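Local coordinates for ABC transporter, periplasmic substrate-binding protein (Thermotoga maritima, PDB 2HPG), which probably serves as the periplasmic substrate-binding component of a tripartite ATP-independent (TRAP) transporter, capturing a solute and delivering it for uptake, at residues T100-I105 with V260-M265; G129-S134 with I248-M253; F135-G140 with D254-E259. All coordinates share one frame; numbering follows the deposited sequence. Where two conformers were deposited one is given.

Interaction 1. Residues T100-I105 with V260-M265; sequences TPEEAI and VSLKIM
Met-265, present as selenomethionine, reaches Pro-101 through two torsions: chi1 (-79°) sets CG anti to the carbonyl carbon, and the bend at chi3 (-60°) folds CE round against the proline. The two side chains slide past each other in opposite directions. CB of Met-265 lies 3.8 Å from CB of Pro-101 and meets its CG as well. SE rests near Pro-101 CA, and the terminal CE stands 3.8 Å from Pro-101 O. Leu-262, one turn earlier on the helix, brings its end to the contact. Its CD2 slips between the start of the opposing helix and its next turn, 4.2 Å from Pro-101 CB and 4.3 Å from Ile-105 CG1. This is a case of near-antiparallel helix packing in a TRAP-type solute-binding protein. The first turn of helix 101-112 meets the long helix 243-278 with the axes of the short segments 10.1 Å apart and inclined at 151°, and the contact across them is apolar, without a hydrogen bond. The end of helix 101-112 that enters this contact is closed by Thr-100, the N-cap, whose OG1 accepts from Glu-103 N. Deeper in, Ile-105 points CD1 at Ser-261 CB, 4.0 Å away, while the hydroxyl of that serine is engaged elsewhere, with Gly-257 O of its own helix and with Tyr-136 O and Val-138 N of strand 130-146. At the margin, the CG of Glu-102 passes Leu-262 CD2, and its OE2 forms a salt bridge with Lys-266.

Interaction 2. Residues G129-S134 with I248-M253; sequences GIKVLS and IIEEEM
Glu-250 and Leu-133 meet where helix 243-278 packs on strand 130-146, beside a classic beta bulge in which Leu-133 and Ser-134 both face Glu-231 of the antiparallel strand 218-234. Followed outward from the helix, CB of Glu-250 passes 4.1 Å from Leu-133 O. The next atom, CG, makes the tighter contact, 3.6 Å from Leu-133 CD2, the two side chains crossing at about a right angle. Beyond CG the chain is extended (chi2 176°), which carries CD past the leucine to 4.1 Å from Lys-131 CE. At the tip, OE2 stands 3.1 Å from Lys-131 NZ in a salt bridge whose hydrogen bond is weak. One glutamate thus lays its methylene part on an apolar neighbour and spends its charge on a basic one, and Phe-238 of helix 235-240 touches all three of these side chains. An alanine at Glu-250 would probably leave the Lys-131 ammonium without its carboxylate mate and open a gap beside Leu-133 CD2. The other branch of the leucine, CD1, lies 3.8 Å from Ile-249 CG2, a methyl that Leu-133 CD2 also approaches.

Interaction 3. Residues F135-G140 with D254-E259; sequences FYWVQG and DKAGIE
The ring of Tyr-136 carries, on one and the same face, a water and the carboxylate of Asp-254. The water oxygen sits above the centre of the ring. Asp-254 OD1 comes in nearer the rim, 3.4 Å from Tyr-136 CD2. The carboxylate is tilted 30° from the ring and reaches in from beyond the CD2-CE2 side, OD1 foremost, and the backbone O of Asp-254 lies in plane at the ring edge. The same water also stands over a face of the Phe-135 ring, displaced toward its rim. These groups belong to a strand-on-helix contact, 135-140 running alongside 254-259 at 27°, in which helix 243-278 lies close against a sheet strand of the solute-binding fold.

Trp-137, its CG set anti to the carbonyl carbon by chi1, presents one indole face to the helix. Gly-257 CA lies over it in a CH-pi contact, 3.5 Å from the centroid of the five-membered ring and 17° off its normal. Such closeness depends on the missing side chain, since a CB on Gly-257 would run into Trp-137 NE1 and Tyr-136 O. That NE1 donates to Met-253 O, which fixes the rotation of the ring. Further out on the indole, CZ2 touches Ala-256 CB at 3.9 Å; Phe-27 of helix 22-37 also stacks with Trp-137.

The polar atoms beside the aromatic groups are well supplied. Asp-254 OD2 is in a salt bridge with Lys-112 and OD1 bonds to Ser-134 OG, an environment likely to favour the ionised carboxylate. The water joins helix to strand: it accepts from Phe-135 N at 3.0 Å and donates to Asp-254 OD1 at 2.8 Å.

Three contacts here share a single element, helix 243-278, and use it in order: 248-253 in interaction 2, 254-259 in interaction 3, 260-265 in interaction 1. Interactions 2 and 3 also share strand 130-146, so helix and strand advance together and their segments alternate along the chain; both nest inside the loop that interaction 1 closes with helix 101-112. The centre of interaction 3 lies about 8 Å from that of interaction 1 and about 12 Å from that of interaction 2. Interactions 1 and 2, with centres about 20 Å apart, do not touch, so interaction 3 is the bridge. Interactions 2 and 3 lay the long helix on a long strand, and interaction 1 adds helix 101-112, consistent with elements that span both lobes in TRAP binding proteins.

Interaction 1. Residues T100-I105 with V260-M265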
ATOM      1  N   THR A 100      -0.335   2.800  16.664  1.00 21.73           N
ATOM      2  CA  THR A 100      -1.628   3.473  16.423  1.00 21.09           C
ATOM      3  C   THR A 100      -1.571   4.153  15.058  1.00 20.82           C
ATOM      4  O   THR A 100      -0.490   4.335  14.524  1.00 20.25           O
ATOM      5  CB  THR A 100      -1.918   4.537  17.458  1.00 21.03           C
ATOM      6  OG1 THR A 100      -1.053   5.669  17.257  1.00 19.06           O
ATOM      7  CG2 THR A 100      -1.718   3.969  18.870  1.00 21.59           C
ATOM      8  N   PRO A 101      -2.728   4.513  14.477  1.00 21.40           N
ATOM      9  CA  PRO A 101      -2.743   5.293  13.217  1.00 21.70           C
ATOM     10  C   PRO A 101      -1.857   6.547  13.222  1.00 22.39           C
ATOM     11  O   PRO A 101      -1.013   6.695  12.348  1.00 21.30           O
ATOM     12  CB  PRO A 101      -4.232   5.634  13.040  1.00 21.89           C
ATOM     13  CG  PRO A 101      -4.926   4.435  13.671  1.00 21.20           C
ATOM     14  CD  PRO A 101      -4.095   4.144  14.897  1.00 21.55           C
ATOM     15  N   GLU A 102      -2.026   7.418  14.208  1.00 23.42           N
ATOM     16  CA  GLU A 102      -1.218   8.638  14.301  1.00 24.19           C
ATOM     17  C   GLU A 102       0.278   8.330  14.409  1.00 24.23           C
ATOM     18  O   GLU A 102       1.104   9.004  13.797  1.00 26.03           O
ATOM     19  CB  GLU A 102      -1.659   9.510  15.478  1.00 24.83           C
ATOM     20  CG  GLU A 102      -3.088  10.053  15.385  1.00 27.78           C
ATOM     21  CD  GLU A 102      -4.175   9.096  15.928  1.00 32.10           C
ATOM     22  OE1 GLU A 102      -3.893   7.907  16.274  1.00 32.21           O
ATOM     23  OE2 GLU A 102      -5.345   9.552  15.999  1.00 35.32           O
ATOM     24  N   GLU A 103       0.628   7.307  15.172  1.00 24.36           N
ATOM     25  CA  GLU A 103       2.020   6.856  15.266  1.00 23.84           C
ATOM     26  C   GLU A 103       2.579   6.345  13.940  1.00 24.11           C
ATOM     27  O   GLU A 103       3.767   6.510  13.649  1.00 22.71           O
ATOM     28  CB  GLU A 103       2.160   5.751  16.325  1.00 24.03           C
ATOM     29  CG  GLU A 103       2.033   6.247  17.757  1.00 22.49           C
ATOM     30  CD  GLU A 103       2.214   5.155  18.801  1.00 23.68           C
ATOM     31  OE1 GLU A 103       2.523   3.996  18.466  1.00 23.90           O
ATOM     32  OE2 GLU A 103       2.053   5.468  19.990  1.00 26.80           O
ATOM     33  N   ALA A 104       1.728   5.692  13.151  1.00 23.85           N
ATOM     34  CA  ALA A 104       2.135   5.164  11.843  1.00 24.35           C
ATOM     35  C   ALA A 104       2.555   6.301  10.891  1.00 24.10           C
ATOM     36  O   ALA A 104       3.602   6.213  10.258  1.00 24.34           O
ATOM     37  CB  ALA A 104       0.993   4.324  11.227  1.00 23.20           C
ATOM     38  N   ILE A 105       1.743   7.360  10.840  1.00 24.51           N
ATOM     39  CA  ILE A 105       2.017   8.571  10.058  1.00 25.43           C
ATOM     40  C   ILE A 105       3.272   9.285  10.524  1.00 26.41           C
ATOM     41  O   ILE A 105       4.049   9.781   9.705  1.00 26.34           O
ATOM     42  CB  ILE A 105       0.837   9.592  10.159  1.00 25.25           C
ATOM     43  CG1 ILE A 105      -0.414   9.083   9.426  1.00 25.37           C
ATOM     44  CG2 ILE A 105       1.239  10.982   9.632  1.00 24.94           C
ATOM     45  CD1 ILE A 105      -0.165   8.507   8.028  1.00 25.00           C
ATOM     46  N   VAL A 260      -6.496  11.173   4.102  1.00 18.16           N
ATOM     47  CA  VAL A 260      -7.265   9.952   3.806  1.00 17.69           C
ATOM     48  C   VAL A 260      -6.737   8.744   4.597  1.00 16.77           C
ATOM     49  O   VAL A 260      -7.502   7.898   5.008  1.00 17.11           O
ATOM     50  CB  VAL A 260      -7.364   9.669   2.288  1.00 17.67           C
ATOM     51  CG1 VAL A 260      -6.018   9.246   1.696  1.00 16.80           C
ATOM     52  CG2 VAL A 260      -8.485   8.632   2.015  1.00 17.05           C
ATOM     53  N   SER A 261      -5.438   8.680   4.852  1.00 16.95           N
ATOM     54  CA  SER A 261      -4.862   7.603   5.661  1.00 16.69           C
ATOM     55  C   SER A 261      -5.470   7.499   7.055  1.00 16.52           C
ATOM     56  O   SER A 261      -5.775   6.408   7.541  1.00 17.02           O
ATOM     57  CB  SER A 261      -3.362   7.815   5.801  1.00 16.94           C
ATOM     58  OG  SER A 261      -2.730   7.796   4.546  1.00 18.29           O
ATOM     59  N   LEU A 262      -5.663   8.639   7.696  1.00 17.42           N
ATOM     60  CA  LEU A 262      -6.241   8.677   9.035  1.00 17.93           C
ATOM     61  C   LEU A 262      -7.721   8.396   9.013  1.00 18.30           C
ATOM     62  O   LEU A 262      -8.223   7.780   9.931  1.00 17.18           O
ATOM     63  CB  LEU A 262      -6.009  10.027   9.686  1.00 18.51           C
ATOM     64  CG  LEU A 262      -4.570  10.245  10.150  1.00 18.48           C
ATOM     65  CD1 LEU A 262      -4.371  11.714  10.399  1.00 20.55           C
ATOM     66  CD2 LEU A 262      -4.272   9.459  11.392  1.00 18.54           C
ATOM     67  N   LYS A 263      -8.430   8.881   7.994  1.00 19.04           N
ATOM     68  CA  LYS A 263      -9.856   8.569   7.852  1.00 19.10           C
ATOM     69  C   LYS A 263     -10.061   7.066   7.649  1.00 18.28           C
ATOM     70  O   LYS A 263     -10.929   6.446   8.263  1.00 18.16           O
ATOM     71  CB  LYS A 263     -10.467   9.341   6.683  1.00 19.99           C
ATOM     72  CG  LYS A 263     -11.993   9.456   6.733  1.00 20.76           C
ATOM     73  CD  LYS A 263     -12.593  10.018   5.447  1.00 22.22           C
ATOM     74  CE  LYS A 263     -14.089  10.362   5.658  1.00 26.12           C
ATOM     75  NZ  LYS A 263     -14.843  10.611   4.391  1.00 28.29           N
ATOM     76  N   ILE A 264      -9.258   6.485   6.780  1.00 17.29           N
ATOM     77  CA  ILE A 264      -9.250   5.040   6.579  1.00 16.85           C
ATOM     78  C   ILE A 264      -8.975   4.297   7.897  1.00 17.35           C
ATOM     79  O   ILE A 264      -9.748   3.420   8.290  1.00 17.80           O
ATOM     80  CB  ILE A 264      -8.242   4.608   5.474  1.00 16.27           C
ATOM     81  CG1 ILE A 264      -8.735   5.020   4.090  1.00 15.55           C
ATOM     82  CG2 ILE A 264      -8.055   3.096   5.477  1.00 16.76           C
ATOM     83  CD1 ILE A 264      -7.751   4.723   2.976  1.00 15.68           C
HETATM   84  N   MSE A 265      -7.883   4.637   8.576  1.00 17.66           N
HETATM   85  CA  MSE A 265      -7.437   3.881   9.747  1.00 17.52           C
HETATM   86  C   MSE A 265      -8.214   4.114  11.025  1.00 17.74           C
HETATM   87  O   MSE A 265      -8.248   3.231  11.876  1.00 17.20           O
HETATM   88  CB  MSE A 265      -5.948   4.150  10.023  1.00 17.91           C
HETATM   89  CG  MSE A 265      -5.033   3.377   9.139  1.00 15.96           C
HETATM   90 SE   MSE A 265      -3.181   3.614   9.646  0.80 19.55          SE
HETATM   91  CE  MSE A 265      -3.046   5.545   9.407  1.00 14.18           C
TER

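Interaction 2. Residues G129-S134 with I248-M253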
ATOM      1  N   GLY A 129      14.754   7.232 -13.167  1.00 29.42           N
ATOM      2  CA  GLY A 129      13.823   8.276 -13.593  1.00 29.05           C
ATOM      3  C   GLY A 129      12.504   8.340 -12.836  1.00 28.54           C
ATOM      4  O   GLY A 129      11.556   9.001 -13.288  1.00 28.71           O
ATOM      5  N   ILE A 130      12.440   7.681 -11.673  1.00 27.44           N
ATOM      6  CA  ILE A 130      11.217   7.641 -10.861  1.00 27.01           C
ATOM      7  C   ILE A 130      11.284   8.689  -9.763  1.00 25.61           C
ATOM      8  O   ILE A 130      12.183   8.661  -8.936  1.00 24.94           O
ATOM      9  CB  ILE A 130      11.026   6.270 -10.191  1.00 26.70           C
ATOM     10  CG1 ILE A 130      10.891   5.167 -11.246  1.00 27.08           C
ATOM     11  CG2 ILE A 130       9.791   6.284  -9.255  1.00 27.06           C
ATOM     12  CD1 ILE A 130      11.122   3.763 -10.693  1.00 27.02           C
ATOM     13  N   LYS A 131      10.328   9.606  -9.763  1.00 24.55           N
ATOM     14  CA  LYS A 131      10.184  10.586  -8.705  1.00 24.11           C
ATOM     15  C   LYS A 131       9.037  10.150  -7.776  1.00 24.03           C
ATOM     16  O   LYS A 131       7.890   9.992  -8.220  1.00 24.12           O
ATOM     17  CB  LYS A 131       9.888  11.961  -9.312  1.00 24.35           C
ATOM     18  CG  LYS A 131       9.481  13.062  -8.347  1.00 25.20           C
ATOM     19  CD  LYS A 131      10.606  13.396  -7.386  1.00 27.01           C
ATOM     20  CE  LYS A 131      10.160  14.391  -6.351  1.00 27.63           C
ATOM     21  NZ  LYS A 131      11.274  14.740  -5.430  1.00 28.00           N
ATOM     22  N   VAL A 132       9.353   9.951  -6.497  1.00 22.89           N
ATOM     23  CA  VAL A 132       8.335   9.731  -5.463  1.00 22.29           C
ATOM     24  C   VAL A 132       7.788  11.082  -4.974  1.00 21.83           C
ATOM     25  O   VAL A 132       8.534  11.890  -4.428  1.00 21.61           O
ATOM     26  CB  VAL A 132       8.934   8.898  -4.287  1.00 22.31           C
ATOM     27  CG1 VAL A 132       7.920   8.680  -3.165  1.00 22.34           C
ATOM     28  CG2 VAL A 132       9.446   7.565  -4.791  1.00 22.66           C
ATOM     29  N   LEU A 133       6.507  11.351  -5.206  1.00 20.75           N
ATOM     30  CA  LEU A 133       5.897  12.579  -4.720  1.00 20.67           C
ATOM     31  C   LEU A 133       5.442  12.434  -3.268  1.00 20.42           C
ATOM     32  O   LEU A 133       5.372  13.421  -2.517  1.00 20.43           O
ATOM     33  CB  LEU A 133       4.674  12.941  -5.559  1.00 21.01           C
ATOM     34  CG  LEU A 133       4.865  13.407  -6.993  1.00 20.46           C
ATOM     35  CD1 LEU A 133       3.490  13.552  -7.603  1.00 20.60           C
ATOM     36  CD2 LEU A 133       5.601  14.735  -7.035  1.00 20.93           C
ATOM     37  N   SER A 134       5.089  11.206  -2.893  1.00 19.65           N
ATOM     38  CA  SER A 134       4.598  10.933  -1.552  1.00 19.61           C
ATOM     39  C   SER A 134       4.487   9.443  -1.263  1.00 19.58           C
ATOM     40  O   SER A 134       4.248   8.643  -2.178  1.00 18.52           O
ATOM     41  CB  SER A 134       3.231  11.592  -1.348  1.00 19.62           C
ATOM     42  OG  SER A 134       2.755  11.359  -0.032  1.00 19.99           O
ATOM     43  N   ILE A 248       4.249  22.729  -4.686  1.00 29.89           N
ATOM     44  CA  ILE A 248       2.802  22.629  -4.546  1.00 29.84           C
ATOM     45  C   ILE A 248       2.302  21.196  -4.769  1.00 29.54           C
ATOM     46  O   ILE A 248       1.465  20.693  -4.016  1.00 28.79           O
ATOM     47  CB  ILE A 248       2.075  23.540  -5.536  1.00 29.62           C
ATOM     48  CG1 ILE A 248       2.289  25.017  -5.161  1.00 29.83           C
ATOM     49  CG2 ILE A 248       0.562  23.228  -5.558  1.00 28.98           C
ATOM     50  CD1 ILE A 248       2.137  25.973  -6.322  1.00 29.75           C
ATOM     51  N   ILE A 249       2.795  20.548  -5.811  1.00 29.25           N
ATOM     52  CA  ILE A 249       2.330  19.200  -6.131  1.00 29.68           C
ATOM     53  C   ILE A 249       2.644  18.212  -5.002  1.00 29.82           C
ATOM     54  O   ILE A 249       1.752  17.473  -4.560  1.00 29.86           O
ATOM     55  CB  ILE A 249       2.913  18.678  -7.457  1.00 29.28           C
ATOM     56  CG1 ILE A 249       2.371  19.481  -8.632  1.00 29.86           C
ATOM     57  CG2 ILE A 249       2.526  17.238  -7.670  1.00 29.13           C
ATOM     58  CD1 ILE A 249       3.157  19.275  -9.925  1.00 29.65           C
ATOM     59  N   GLU A 250       3.898  18.198  -4.542  1.00 29.84           N
ATOM     60  CA  GLU A 250       4.324  17.306  -3.459  1.00 30.22           C
ATOM     61  C   GLU A 250       3.659  17.590  -2.127  1.00 29.84           C
ATOM     62  O   GLU A 250       3.301  16.663  -1.412  1.00 29.33           O
ATOM     63  CB  GLU A 250       5.820  17.421  -3.226  1.00 30.36           C
ATOM     64  CG  GLU A 250       6.675  16.897  -4.316  1.00 32.03           C
ATOM     65  CD  GLU A 250       8.152  17.144  -4.047  1.00 33.22           C
ATOM     66  OE1 GLU A 250       8.543  18.320  -3.871  1.00 37.45           O
ATOM     67  OE2 GLU A 250       8.928  16.160  -4.014  1.00 39.40           O
ATOM     68  N   GLU A 251       3.559  18.872  -1.769  1.00 29.77           N
ATOM     69  CA  GLU A 251       2.965  19.294  -0.486  1.00 29.80           C
ATOM     70  C   GLU A 251       1.481  19.012  -0.427  1.00 28.18           C
ATOM     71  O   GLU A 251       0.964  18.582   0.594  1.00 27.47           O
ATOM     72  CB  GLU A 251       3.170  20.802  -0.247  1.00 29.96           C
ATOM     73  CG  GLU A 251       4.600  21.179   0.102  1.00 31.65           C
ATOM     74  CD  GLU A 251       4.781  22.672   0.329  1.00 32.39           C
ATOM     75  OE1 GLU A 251       3.811  23.446   0.142  1.00 36.90           O
ATOM     76  OE2 GLU A 251       5.906  23.063   0.696  1.00 36.11           O
ATOM     77  N   GLU A 252       0.784  19.289  -1.518  1.00 27.06           N
ATOM     78  CA  GLU A 252      -0.635  19.031  -1.561  1.00 26.87           C
ATOM     79  C   GLU A 252      -0.984  17.551  -1.503  1.00 26.46           C
ATOM     80  O   GLU A 252      -2.057  17.179  -1.009  1.00 26.17           O
ATOM     81  CB  GLU A 252      -1.242  19.644  -2.807  1.00 27.40           C
ATOM     82  CG  GLU A 252      -1.328  21.132  -2.718  1.00 28.32           C
ATOM     83  CD  GLU A 252      -2.101  21.579  -1.510  1.00 32.63           C
ATOM     84  OE1 GLU A 252      -3.151  20.959  -1.211  1.00 32.72           O
ATOM     85  OE2 GLU A 252      -1.641  22.545  -0.853  1.00 36.01           O
HETATM   86  N   MSE A 253      -0.098  16.695  -1.967  0.50 26.04           N
HETATM   87  CA  MSE A 253      -0.441  15.298  -1.930  0.50 25.86           C
HETATM   88  C   MSE A 253       0.013  14.585  -0.673  0.50 25.41           C
HETATM   89  O   MSE A 253      -0.606  13.602  -0.276  0.50 25.07           O
HETATM   90  CB  MSE A 253       0.059  14.581  -3.153  0.50 25.99           C
HETATM   91  CG  MSE A 253      -1.071  13.780  -3.740  0.50 26.22           C
HETATM   92 SE   MSE A 253      -0.380  12.258  -4.420  0.45 25.27          SE
HETATM   93  CE  MSE A 253      -1.185  12.113  -6.146  0.50 26.49           C
TER

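Interaction 3. Residues F135-G140 with D254-E259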
ATOM      1  N   PHE A 135       4.678   9.086   0.012  1.00 19.49           N
ATOM      2  CA  PHE A 135       4.272   7.770   0.515  1.00 19.56           C
ATOM      3  C   PHE A 135       3.435   7.842   1.800  1.00 19.11           C
ATOM      4  O   PHE A 135       3.410   6.891   2.568  1.00 20.00           O
ATOM      5  CB  PHE A 135       5.476   6.811   0.662  1.00 20.15           C
ATOM      6  CG  PHE A 135       6.555   7.288   1.615  1.00 21.61           C
ATOM      7  CD1 PHE A 135       6.467   7.027   2.993  1.00 21.05           C
ATOM      8  CD2 PHE A 135       7.686   7.951   1.129  1.00 22.50           C
ATOM      9  CE1 PHE A 135       7.457   7.446   3.862  1.00 21.49           C
ATOM     10  CE2 PHE A 135       8.699   8.391   2.004  1.00 22.24           C
ATOM     11  CZ  PHE A 135       8.582   8.136   3.375  1.00 21.99           C
ATOM     12  N   TYR A 136       2.725   8.954   2.012  1.00 18.72           N
ATOM     13  CA  TYR A 136       1.796   9.102   3.125  1.00 18.27           C
ATOM     14  C   TYR A 136       0.385   8.676   2.748  1.00 17.87           C
ATOM     15  O   TYR A 136      -0.608   9.300   3.166  1.00 17.69           O
ATOM     16  CB  TYR A 136       1.736  10.559   3.571  1.00 19.25           C
ATOM     17  CG  TYR A 136       3.043  11.150   4.072  1.00 18.57           C
ATOM     18  CD1 TYR A 136       4.128  10.364   4.418  1.00 20.56           C
ATOM     19  CD2 TYR A 136       3.161  12.526   4.247  1.00 19.93           C
ATOM     20  CE1 TYR A 136       5.300  10.938   4.872  1.00 20.63           C
ATOM     21  CE2 TYR A 136       4.328  13.093   4.706  1.00 19.35           C
ATOM     22  CZ  TYR A 136       5.385  12.311   5.011  1.00 20.77           C
ATOM     23  OH  TYR A 136       6.540  12.925   5.461  1.00 20.02           O
ATOM     24  N   TRP A 137       0.296   7.600   1.970  1.00 17.53           N
ATOM     25  CA  TRP A 137      -0.972   7.110   1.444  1.00 17.05           C
ATOM     26  C   TRP A 137      -1.087   5.697   1.942  1.00 17.50           C
ATOM     27  O   TRP A 137      -0.331   4.829   1.531  1.00 17.13           O
ATOM     28  CB  TRP A 137      -0.982   7.177  -0.089  1.00 16.42           C
ATOM     29  CG  TRP A 137      -1.147   8.584  -0.567  1.00 15.52           C
ATOM     30  CD1 TRP A 137      -0.213   9.577  -0.536  1.00 15.35           C
ATOM     31  CD2 TRP A 137      -2.335   9.168  -1.114  1.00 15.27           C
ATOM     32  NE1 TRP A 137      -0.754  10.747  -1.012  1.00 15.90           N
ATOM     33  CE2 TRP A 137      -2.054  10.516  -1.384  1.00 14.92           C
ATOM     34  CE3 TRP A 137      -3.613   8.678  -1.394  1.00 15.26           C
ATOM     35  CZ2 TRP A 137      -3.010  11.386  -1.938  1.00 16.09           C
ATOM     36  CZ3 TRP A 137      -4.556   9.539  -1.941  1.00 15.39           C
ATOM     37  CH2 TRP A 137      -4.247  10.873  -2.209  1.00 15.74           C
ATOM     38  N   VAL A 138      -2.008   5.484   2.874  1.00 18.41           N
ATOM     39  CA  VAL A 138      -2.094   4.223   3.591  1.00 18.88           C
ATOM     40  C   VAL A 138      -3.498   3.632   3.433  1.00 19.12           C
ATOM     41  O   VAL A 138      -4.497   4.318   3.627  1.00 18.90           O
ATOM     42  CB  VAL A 138      -1.680   4.458   5.078  1.00 18.80           C
ATOM     43  CG1 VAL A 138      -2.151   3.372   5.980  1.00 19.22           C
ATOM     44  CG2 VAL A 138      -0.140   4.606   5.156  1.00 19.51           C
ATOM     45  N   GLN A 139      -3.564   2.361   3.026  1.00 19.29           N
ATOM     46  CA  GLN A 139      -4.854   1.700   2.847  1.00 19.38           C
ATOM     47  C   GLN A 139      -5.318   0.995   4.111  1.00 19.44           C
ATOM     48  O   GLN A 139      -6.474   0.585   4.206  1.00 20.16           O
ATOM     49  CB  GLN A 139      -4.781   0.717   1.691  1.00 19.99           C
ATOM     50  CG  GLN A 139      -4.947   1.368   0.340  1.00 20.31           C
ATOM     51  CD  GLN A 139      -4.941   0.367  -0.760  1.00 20.66           C
ATOM     52  OE1 GLN A 139      -5.759  -0.546  -0.762  1.00 23.15           O
ATOM     53  NE2 GLN A 139      -4.002   0.504  -1.693  1.00 21.57           N
ATOM     54  N   GLY A 140      -4.431   0.851   5.095  1.00 18.50           N
ATOM     55  CA  GLY A 140      -4.797   0.247   6.360  1.00 18.20           C
ATOM     56  C   GLY A 140      -4.203  -1.125   6.552  1.00 16.68           C
ATOM     57  O   GLY A 140      -3.490  -1.622   5.681  1.00 16.56           O
ATOM     58  N   ASP A 254       1.079  15.070  -0.046  1.00 24.95           N
ATOM     59  CA  ASP A 254       1.414  14.612   1.312  1.00 24.78           C
ATOM     60  C   ASP A 254       0.255  14.935   2.248  1.00 24.55           C
ATOM     61  O   ASP A 254      -0.130  14.113   3.096  1.00 24.55           O
ATOM     62  CB  ASP A 254       2.677  15.299   1.823  1.00 24.68           C
ATOM     63  CG  ASP A 254       3.951  14.596   1.414  1.00 24.33           C
ATOM     64  OD1 ASP A 254       3.963  13.383   1.073  1.00 25.33           O
ATOM     65  OD2 ASP A 254       4.988  15.276   1.482  1.00 25.07           O
ATOM     66  N   LYS A 255      -0.302  16.127   2.066  1.00 24.31           N
ATOM     67  CA  LYS A 255      -1.455  16.613   2.823  1.00 24.29           C
ATOM     68  C   LYS A 255      -2.742  15.824   2.589  1.00 23.36           C
ATOM     69  O   LYS A 255      -3.444  15.467   3.538  1.00 22.23           O
ATOM     70  CB  LYS A 255      -1.678  18.067   2.455  1.00 24.58           C
ATOM     71  CG  LYS A 255      -2.912  18.726   3.030  1.00 25.75           C
ATOM     72  CD  LYS A 255      -2.855  20.245   2.762  1.00 27.27           C
ATOM     73  CE  LYS A 255      -4.041  20.959   3.391  1.00 29.85           C
ATOM     74  NZ  LYS A 255      -5.328  20.258   3.071  1.00 33.35           N
ATOM     75  N   ALA A 256      -3.063  15.571   1.325  1.00 22.90           N
ATOM     76  CA  ALA A 256      -4.225  14.754   0.980  1.00 22.67           C
ATOM     77  C   ALA A 256      -4.046  13.319   1.451  1.00 21.53           C
ATOM     78  O   ALA A 256      -5.018  12.651   1.829  1.00 21.84           O
ATOM     79  CB  ALA A 256      -4.455  14.771  -0.536  1.00 23.03           C
ATOM     80  N   GLY A 257      -2.805  12.843   1.404  1.00 19.89           N
ATOM     81  CA  GLY A 257      -2.475  11.487   1.793  1.00 19.91           C
ATOM     82  C   GLY A 257      -2.618  11.242   3.280  1.00 20.10           C
ATOM     83  O   GLY A 257      -3.225  10.259   3.689  1.00 19.20           O
ATOM     84  N   ILE A 258      -2.018  12.108   4.102  1.00 19.17           N
ATOM     85  CA  ILE A 258      -2.189  12.071   5.557  0.50 19.26           C
ATOM     86  C   ILE A 258      -3.690  12.040   5.893  1.00 19.27           C
ATOM     87  O   ILE A 258      -4.162  11.287   6.737  1.00 19.33           O
ATOM     88  CB  ILE A 258      -1.599  13.346   6.241  0.50 18.98           C
ATOM     89  CG1 ILE A 258      -0.056  13.412   6.147  0.50 18.27           C
ATOM     90  CG2 ILE A 258      -2.048  13.400   7.710  0.50 18.89           C
ATOM     91  CD1 ILE A 258       0.558  14.858   6.319  0.60 17.91           C
ATOM     92  N   GLU A 259      -4.429  12.925   5.253  1.00 20.09           N
ATOM     93  CA  GLU A 259      -5.865  13.056   5.545  1.00 20.18           C
ATOM     94  C   GLU A 259      -6.652  11.765   5.283  1.00 19.51           C
ATOM     95  O   GLU A 259      -7.429  11.322   6.142  1.00 19.27           O
ATOM     96  CB  GLU A 259      -6.451  14.199   4.720  1.00 20.95           C
ATOM     97  CG  GLU A 259      -7.907  14.515   4.978  1.00 22.99           C
ATOM     98  CD  GLU A 259      -8.480  15.542   3.993  1.00 25.57           C
ATOM     99  OE1 GLU A 259      -7.744  16.013   3.095  1.00 34.97           O
ATOM    100  OE2 GLU A 259      -9.682  15.883   4.115  1.00 32.94           O
TER
HETATM  101  O   HOH W   1       5.829  11.317   1.654  1.00 16.73           O